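Local coordinates for hypothetical membrane protein (Corynebacterium glutamicum, PDB 6JSD), which binds heme b through its HtaA domain, the part present here, and as an HtaA-family membrane protein probably takes part in heme uptake, at residues A[24-29]-A[67-72]; A[78-83]-A[96-101]. The protein carries 1 engineered substitution. All coordinates share one frame; numbering follows the deposited sequence.

Contact 1 (A[24-29]-A[67-72]). Engineered in segment 67-72: Ala72 (natural residue His).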
ATOM      1  N   GLY A  24      -4.760   5.545  -1.631  1.00 36.26           N
ATOM      2  CA  GLY A  24      -6.019   6.271  -1.621  1.00 36.57           C
ATOM      3  C   GLY A  24      -7.232   5.372  -1.785  1.00 36.94           C
ATOM      4  O   GLY A  24      -8.300   5.653  -1.236  1.00 37.55           O
ATOM      5  N   SER A  25      -7.088   4.280  -2.542  1.00 34.97           N
ATOM      6  CA  SER A  25      -8.219   3.366  -2.714  1.00 43.06           C
ATOM      7  C   SER A  25      -8.474   2.536  -1.456  1.00 42.63           C
ATOM      8  O   SER A  25      -9.629   2.215  -1.140  1.00 40.78           O
ATOM      9  CB  SER A  25      -7.973   2.445  -3.901  1.00 50.76           C
ATOM     10  OG  SER A  25      -6.855   1.612  -3.624  1.00 57.97           O
ATOM     11  N   ILE A  26      -7.419   2.186  -0.721  1.00 35.88           N
ATOM     12  CA  ILE A  26      -7.628   1.515   0.558  1.00 36.60           C
ATOM     13  C   ILE A  26      -8.305   2.476   1.523  1.00 37.22           C
ATOM     14  O   ILE A  26      -9.303   2.134   2.165  1.00 38.13           O
ATOM     15  CB  ILE A  26      -6.293   0.969   1.098  1.00 41.12           C
ATOM     16  CG1 ILE A  26      -5.847  -0.195   0.199  1.00 40.86           C
ATOM     17  CG2 ILE A  26      -6.422   0.562   2.593  1.00 40.29           C
ATOM     18  CD1 ILE A  26      -4.375  -0.439   0.156  1.00 45.20           C
ATOM     19  N   ALA A  27      -7.812   3.720   1.576  1.00 36.92           N
ATOM     20  CA  ALA A  27      -8.372   4.709   2.493  1.00 42.76           C
ATOM     21  C   ALA A  27      -9.840   4.989   2.180  1.00 43.41           C
ATOM     22  O   ALA A  27     -10.648   5.179   3.095  1.00 41.11           O
ATOM     23  CB  ALA A  27      -7.540   5.996   2.449  1.00 37.53           C
ATOM     24  N   ASN A  28     -10.212   5.007   0.897  1.00 36.77           N
ATOM     25  CA  ASN A  28     -11.616   5.146   0.523  1.00 43.33           C
ATOM     26  C   ASN A  28     -12.349   3.813   0.437  1.00 43.60           C
ATOM     27  O   ASN A  28     -13.403   3.747  -0.197  1.00 41.65           O
ATOM     28  CB  ASN A  28     -11.765   5.883  -0.813  1.00 45.62           C
ATOM     29  CG  ASN A  28     -11.191   7.274  -0.771  1.00 52.45           C
ATOM     30  OD1 ASN A  28     -10.435   7.668  -1.658  1.00 57.71           O
ATOM     31  ND2 ASN A  28     -11.519   8.020   0.278  1.00 53.74           N
ATOM     32  N   GLY A  29     -11.832   2.759   1.061  1.00 44.62           N
ATOM     33  CA  GLY A  29     -12.522   1.489   1.086  1.00 36.84           C
ATOM     34  C   GLY A  29     -13.629   1.461   2.127  1.00 38.93           C
ATOM     35  O   GLY A  29     -13.961   2.460   2.769  1.00 38.94           O
ATOM     36  N   ILE A  67     -14.496  -9.900   9.883  1.00 35.40           N
ATOM     37  CA  ILE A  67     -13.978  -8.653   9.327  1.00 31.35           C
ATOM     38  C   ILE A  67     -14.102  -8.726   7.815  1.00 32.32           C
ATOM     39  O   ILE A  67     -13.714  -9.731   7.212  1.00 36.49           O
ATOM     40  CB  ILE A  67     -12.498  -8.418   9.684  1.00 39.61           C
ATOM     41  CG1 ILE A  67     -12.270  -8.417  11.191  1.00 44.28           C
ATOM     42  CG2 ILE A  67     -12.012  -7.132   9.063  1.00 45.15           C
ATOM     43  CD1 ILE A  67     -10.808  -8.721  11.544  1.00 47.80           C
ATOM     44  N   HIS A  68     -14.596  -7.648   7.198  1.00 31.52           N
ATOM     45  CA  HIS A  68     -14.792  -7.616   5.755  1.00 35.55           C
ATOM     46  C   HIS A  68     -14.302  -6.280   5.227  1.00 31.56           C
ATOM     47  O   HIS A  68     -14.726  -5.229   5.719  1.00 34.32           O
ATOM     48  CB  HIS A  68     -16.259  -7.830   5.394  1.00 39.61           C
ATOM     49  CG  HIS A  68     -16.521  -7.956   3.923  1.00 44.12           C
ATOM     50  ND1 HIS A  68     -17.750  -8.326   3.425  1.00 48.77           N
ATOM     51  CD2 HIS A  68     -15.719  -7.778   2.847  1.00 46.33           C
ATOM     52  CE1 HIS A  68     -17.698  -8.359   2.105  1.00 50.97           C
ATOM     53  NE2 HIS A  68     -16.477  -8.028   1.728  1.00 48.21           N
ATOM     54  N   PHE A  69     -13.398  -6.326   4.248  1.00 31.53           N
ATOM     55  CA  PHE A  69     -12.888  -5.126   3.606  1.00 33.39           C
ATOM     56  C   PHE A  69     -13.164  -5.167   2.106  1.00 33.26           C
ATOM     57  O   PHE A  69     -13.035  -6.215   1.472  1.00 34.47           O
ATOM     58  CB  PHE A  69     -11.379  -4.930   3.828  1.00 36.47           C
ATOM     59  CG  PHE A  69     -10.845  -3.660   3.213  1.00 29.08           C
ATOM     60  CD1 PHE A  69     -11.078  -2.438   3.816  1.00 32.02           C
ATOM     61  CD2 PHE A  69     -10.129  -3.693   2.028  1.00 37.34           C
ATOM     62  CE1 PHE A  69     -10.610  -1.255   3.246  1.00 30.87           C
ATOM     63  CE2 PHE A  69      -9.657  -2.513   1.436  1.00 33.96           C
ATOM     64  CZ  PHE A  69      -9.894  -1.297   2.049  1.00 32.45           C
ATOM     65  N   THR A  70     -13.531  -4.007   1.561  1.00 33.41           N
ATOM     66  CA  THR A  70     -13.675  -3.779   0.123  1.00 39.03           C
ATOM     67  C   THR A  70     -13.014  -2.455  -0.211  1.00 39.12           C
ATOM     68  O   THR A  70     -13.473  -1.411   0.254  1.00 42.30           O
ATOM     69  CB  THR A  70     -15.142  -3.725  -0.303  1.00 41.84           C
ATOM     70  OG1 THR A  70     -15.823  -4.894   0.158  1.00 47.13           O
ATOM     71  CG2 THR A  70     -15.238  -3.644  -1.820  1.00 47.30           C
ATOM     72  N   GLY A  71     -11.946  -2.490  -1.007  1.00 39.34           N
ATOM     73  CA  GLY A  71     -11.351  -1.257  -1.475  1.00 43.27           C
ATOM     74  C   GLY A  71     -12.264  -0.523  -2.439  1.00 48.12           C
ATOM     75  O   GLY A  71     -13.192  -1.095  -3.009  1.00 51.46           O
ATOM     76  N   ALA A  72     -12.019   0.779  -2.597  1.00 46.24           N
ATOM     77  CA  ALA A  72     -12.754   1.545  -3.592  1.00 53.18           C
ATOM     78  C   ALA A  72     -12.553   0.903  -4.958  1.00 58.10           C
ATOM     79  O   ALA A  72     -11.425   0.585  -5.346  1.00 57.53           O
ATOM     80  CB  ALA A  72     -12.295   3.004  -3.603  1.00 50.98           C
TER
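Phe69, on strand 66-70, reaches the C-terminal end of helix 15-27 and meets Ile26 and Gly29 there. Its CB already points toward the helix, and CG, anti to the backbone N (chi1 -178°), continues that line. Contacts begin farther out, where Phe69 CE1 comes within 3.8 Å of Ile26 O. At the tip, Phe69 CZ lies 3.5 Å from Ile26 O, which sits at the ring edge and in its plane, where the weakly positive C-H rim faces a carbonyl oxygen. CZ touches Ile26 CG2 as well, the two side chains crossing at about a right angle, and Phe18 of the second subunit meets the ring edge-to-face. A flat, apolar residue suits this place between helix, sheet and dimer partner.

Beyond the strand, Ala72 N donates a nearly straight hydrogen bond to Ser25 O (3.1 Å, 169°), approaching 34° out of the carbonyl plane. Ala72 CB, on an engineered residue that replaces histidine, rests 3.7 Å from Asn28 O. Gly29 CA is 3.2 Å from Thr70 O and also faces Phe69 CZ; having no side chain, Gly29 lets the backbones come this close. Its amide turns to Ile26 O instead of Ser25 O, and the Ala72 N-H takes the vacated place at Ser25 O, one turn after the heme-ligating Tyr21; the ring edge adds only a weak contact at Ile26 O.

Contact 2 (A[78-83]-A[96-101])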
ATOM      1  N   MET A  78     -12.092  -8.959   0.661  1.00 39.01           N
ATOM      2  CA  MET A  78     -11.570 -10.021   1.507  1.00 41.28           C
ATOM      3  C   MET A  78     -12.356 -10.073   2.805  1.00 35.56           C
ATOM      4  O   MET A  78     -12.632  -9.027   3.409  1.00 34.40           O
ATOM      5  CB  MET A  78     -10.083  -9.782   1.784  1.00 48.12           C
ATOM      6  CG  MET A  78      -9.513 -10.596   2.915  1.00 62.34           C
ATOM      7  SD  MET A  78      -8.602 -11.991   2.256  1.00 78.76           S
ATOM      8  CE  MET A  78      -8.158 -12.835   3.760  1.00 85.06           C
ATOM      9  N   GLN A  79     -12.688 -11.290   3.242  1.00 36.61           N
ATOM     10  CA  GLN A  79     -13.369 -11.505   4.518  1.00 36.25           C
ATOM     11  C   GLN A  79     -12.695 -12.612   5.319  1.00 37.14           C
ATOM     12  O   GLN A  79     -12.409 -13.687   4.782  1.00 38.47           O
ATOM     13  CB  GLN A  79     -14.848 -11.858   4.306  1.00 41.83           C
ATOM     14  CG  GLN A  79     -15.631 -11.901   5.601  1.00 50.25           C
ATOM     15  CD  GLN A  79     -17.008 -12.509   5.433  1.00 65.52           C
ATOM     16  OE1 GLN A  79     -17.479 -13.252   6.300  1.00 68.46           O
ATOM     17  NE2 GLN A  79     -17.659 -12.207   4.309  1.00 71.70           N
ATOM     18  N   ILE A  80     -12.476 -12.352   6.612  1.00 39.16           N
ATOM     19  CA  ILE A  80     -11.896 -13.301   7.562  1.00 39.74           C
ATOM     20  C   ILE A  80     -12.868 -13.456   8.726  1.00 35.83           C
ATOM     21  O   ILE A  80     -13.376 -12.454   9.241  1.00 37.44           O
ATOM     22  CB  ILE A  80     -10.528 -12.811   8.072  1.00 42.72           C
ATOM     23  CG1 ILE A  80      -9.543 -12.721   6.917  1.00 48.72           C
ATOM     24  CG2 ILE A  80      -9.977 -13.723   9.171  1.00 44.03           C
ATOM     25  CD1 ILE A  80      -8.251 -12.033   7.312  1.00 53.82           C
ATOM     26  N   ALA A  81     -13.118 -14.697   9.154  1.00 32.89           N
ATOM     27  CA  ALA A  81     -14.061 -14.907  10.245  1.00 36.14           C
ATOM     28  C   ALA A  81     -13.620 -16.035  11.167  1.00 40.02           C
ATOM     29  O   ALA A  81     -12.925 -16.974  10.758  1.00 42.53           O
ATOM     30  CB  ALA A  81     -15.477 -15.212   9.718  1.00 36.56           C
ATOM     31  N   ASN A  82     -14.076 -15.941  12.416  1.00 39.99           N
ATOM     32  CA  ASN A  82     -13.947 -17.006  13.407  1.00 39.74           C
ATOM     33  C   ASN A  82     -12.491 -17.452  13.550  1.00 39.62           C
ATOM     34  O   ASN A  82     -12.142 -18.617  13.332  1.00 34.63           O
ATOM     35  CB  ASN A  82     -14.847 -18.192  13.049  1.00 43.58           C
ATOM     36  CG  ASN A  82     -16.324 -17.843  13.099  1.00 50.56           C
ATOM     37  OD1 ASN A  82     -16.771 -17.067  13.946  1.00 53.15           O
ATOM     38  ND2 ASN A  82     -17.086 -18.410  12.178  1.00 50.09           N
ATOM     39  N   ILE A  83     -11.634 -16.500  13.914  1.00 41.86           N
ATOM     40  CA  ILE A  83     -10.217 -16.813  13.982  1.00 44.29           C
ATOM     41  C   ILE A  83      -9.944 -17.736  15.162  1.00 45.97           C
ATOM     42  O   ILE A  83     -10.681 -17.769  16.166  1.00 43.58           O
ATOM     43  CB  ILE A  83      -9.340 -15.547  14.063  1.00 41.74           C
ATOM     44  CG1 ILE A  83      -9.378 -14.955  15.473  1.00 44.82           C
ATOM     45  CG2 ILE A  83      -9.747 -14.537  12.969  1.00 37.06           C
ATOM     46  CD1 ILE A  83      -8.276 -13.917  15.746  1.00 41.88           C
ATOM     47  N   ALA A  96      -8.561 -19.508  10.160  1.00 46.61           N
ATOM     48  CA  ALA A  96      -9.764 -18.700   9.989  1.00 42.12           C
ATOM     49  C   ALA A  96     -10.558 -19.140   8.758  1.00 40.62           C
ATOM     50  O   ALA A  96     -10.030 -19.755   7.827  1.00 38.92           O
ATOM     51  CB  ALA A  96      -9.422 -17.210   9.886  1.00 39.10           C
ATOM     52  N   ASP A  97     -11.843 -18.797   8.774  1.00 40.10           N
ATOM     53  CA  ASP A  97     -12.690 -18.900   7.594  1.00 42.99           C
ATOM     54  C   ASP A  97     -12.402 -17.711   6.694  1.00 42.22           C
ATOM     55  O   ASP A  97     -12.505 -16.562   7.139  1.00 46.66           O
ATOM     56  CB  ASP A  97     -14.158 -18.917   7.997  1.00 49.14           C
ATOM     57  CG  ASP A  97     -14.479 -20.020   8.967  1.00 55.53           C
ATOM     58  OD1 ASP A  97     -13.746 -21.032   8.969  1.00 57.22           O
ATOM     59  OD2 ASP A  97     -15.464 -19.876   9.722  1.00 58.71           O
ATOM     60  N   VAL A  98     -12.039 -17.972   5.440  1.00 41.53           N
ATOM     61  CA  VAL A  98     -11.594 -16.926   4.524  1.00 42.46           C
ATOM     62  C   VAL A  98     -12.433 -16.976   3.254  1.00 42.82           C
ATOM     63  O   VAL A  98     -12.621 -18.050   2.672  1.00 42.50           O
ATOM     64  CB  VAL A  98     -10.098 -17.063   4.184  1.00 43.37           C
ATOM     65  CG1 VAL A  98      -9.694 -16.015   3.146  1.00 35.97           C
ATOM     66  CG2 VAL A  98      -9.228 -16.941   5.453  1.00 42.55           C
ATOM     67  N   VAL A  99     -12.932 -15.812   2.837  1.00 38.57           N
ATOM     68  CA  VAL A  99     -13.539 -15.591   1.532  1.00 43.53           C
ATOM     69  C   VAL A  99     -12.779 -14.442   0.887  1.00 45.48           C
ATOM     70  O   VAL A  99     -12.539 -13.416   1.530  1.00 45.40           O
ATOM     71  CB  VAL A  99     -15.047 -15.268   1.640  1.00 42.38           C
ATOM     72  CG1 VAL A  99     -15.636 -14.935   0.268  1.00 44.94           C
ATOM     73  CG2 VAL A  99     -15.804 -16.441   2.282  1.00 40.46           C
ATOM     74  N   SER A 100     -12.388 -14.616  -0.374  1.00 50.57           N
ATOM     75  CA  SER A 100     -11.591 -13.604  -1.057  1.00 50.19           C
ATOM     76  C   SER A 100     -11.995 -13.512  -2.522  1.00 43.73           C
ATOM     77  O   SER A 100     -12.443 -14.493  -3.116  1.00 41.22           O
ATOM     78  CB  SER A 100     -10.099 -13.920  -0.964  1.00 52.80           C
ATOM     79  OG  SER A 100      -9.369 -13.152  -1.898  1.00 64.27           O
ATOM     80  N   SER A 101     -11.815 -12.328  -3.098  1.00 46.92           N
ATOM     81  CA  SER A 101     -11.997 -12.110  -4.526  1.00 54.78           C
ATOM     82  C   SER A 101     -10.647 -11.999  -5.228  1.00 62.22           C
ATOM     83  O   SER A 101      -9.646 -11.590  -4.631  1.00 61.14           O
ATOM     84  CB  SER A 101     -12.817 -10.842  -4.800  1.00 55.82           C
ATOM     85  OG  SER A 101     -14.159 -10.994  -4.363  1.00 55.53           O
TER
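Four backbone hydrogen bonds join Gln79 with Val99 and Ala81 with Asp97, making these the hydrogen-bonded pairs of an antiparallel beta hairpin formed by strands 77-88 and 91-101. Gln79 N to Val99 O is the shortest, at 2.7 Å. Ile80 with Val98 lies between them and Met78 with Ser100 beyond Gln79-Val99, both non-hydrogen-bonded, and the short strand segments run nearly antiparallel.

Where the first strand turns a corner, Asn82 adds a side-chain bond: its ND2 reaches Asp97 OD2 at 3.3 Å. The carboxylate oxygen lies close to the amide plane, yet the two flat groups stand 90° apart. Asp97 CG beside its backbone N (chi1 -56°) directs the carboxylate to this corner. Arg112, between strands 107-111 and 113-125, forms a salt bridge with Asp97 OD1 and also bonds Asn82 O, bridging the two sides of the corner; it would favour a charged Asp97. Asn82, with its left-handed backbone angles, suits a bend of this kind, since asparagine tolerates them well.

Packing differs between the two faces. On that of Gln79, Ala81, Asp97 and Val99, paired side chains only come alongside at their CB atoms. The face of Met78, Ile80, Val98 and Ser100 is more apolar. At its end Ala96 CB lies 3.6 Å from Ile80 CG2, a small methyl suited to the branched chain and touched also by Ile83 CG2. Met78, flexible enough to bend at chi2 (101°), folds its end over the neighbouring strand, with SD 4.0 Å from Ser100 CB and CE 3.6 Å from Val98 CG1.

Both segments of contact 1 precede those of contact 2 in the chain, and the centres of the two contacts lie about 15 Å apart within the same HtaA domain. They meet through the antiparallel pairing of strands 66-70 and 77-88, consecutive in the chain: Phe69 N lies 2.9 Å from Met78 O and Ile67 N 2.9 Å from Ile80 O, both probable hydrogen bonds. Contact 2 continues the sheet to strand 91-101, whereas contact 1 joins the C-terminal end of strand 66-70 to the end of helix 15-27, which carries the axial heme ligand Tyr21. Together they form a continuous path from that helix through three strands, ending near Phe149, another heme-binding residue.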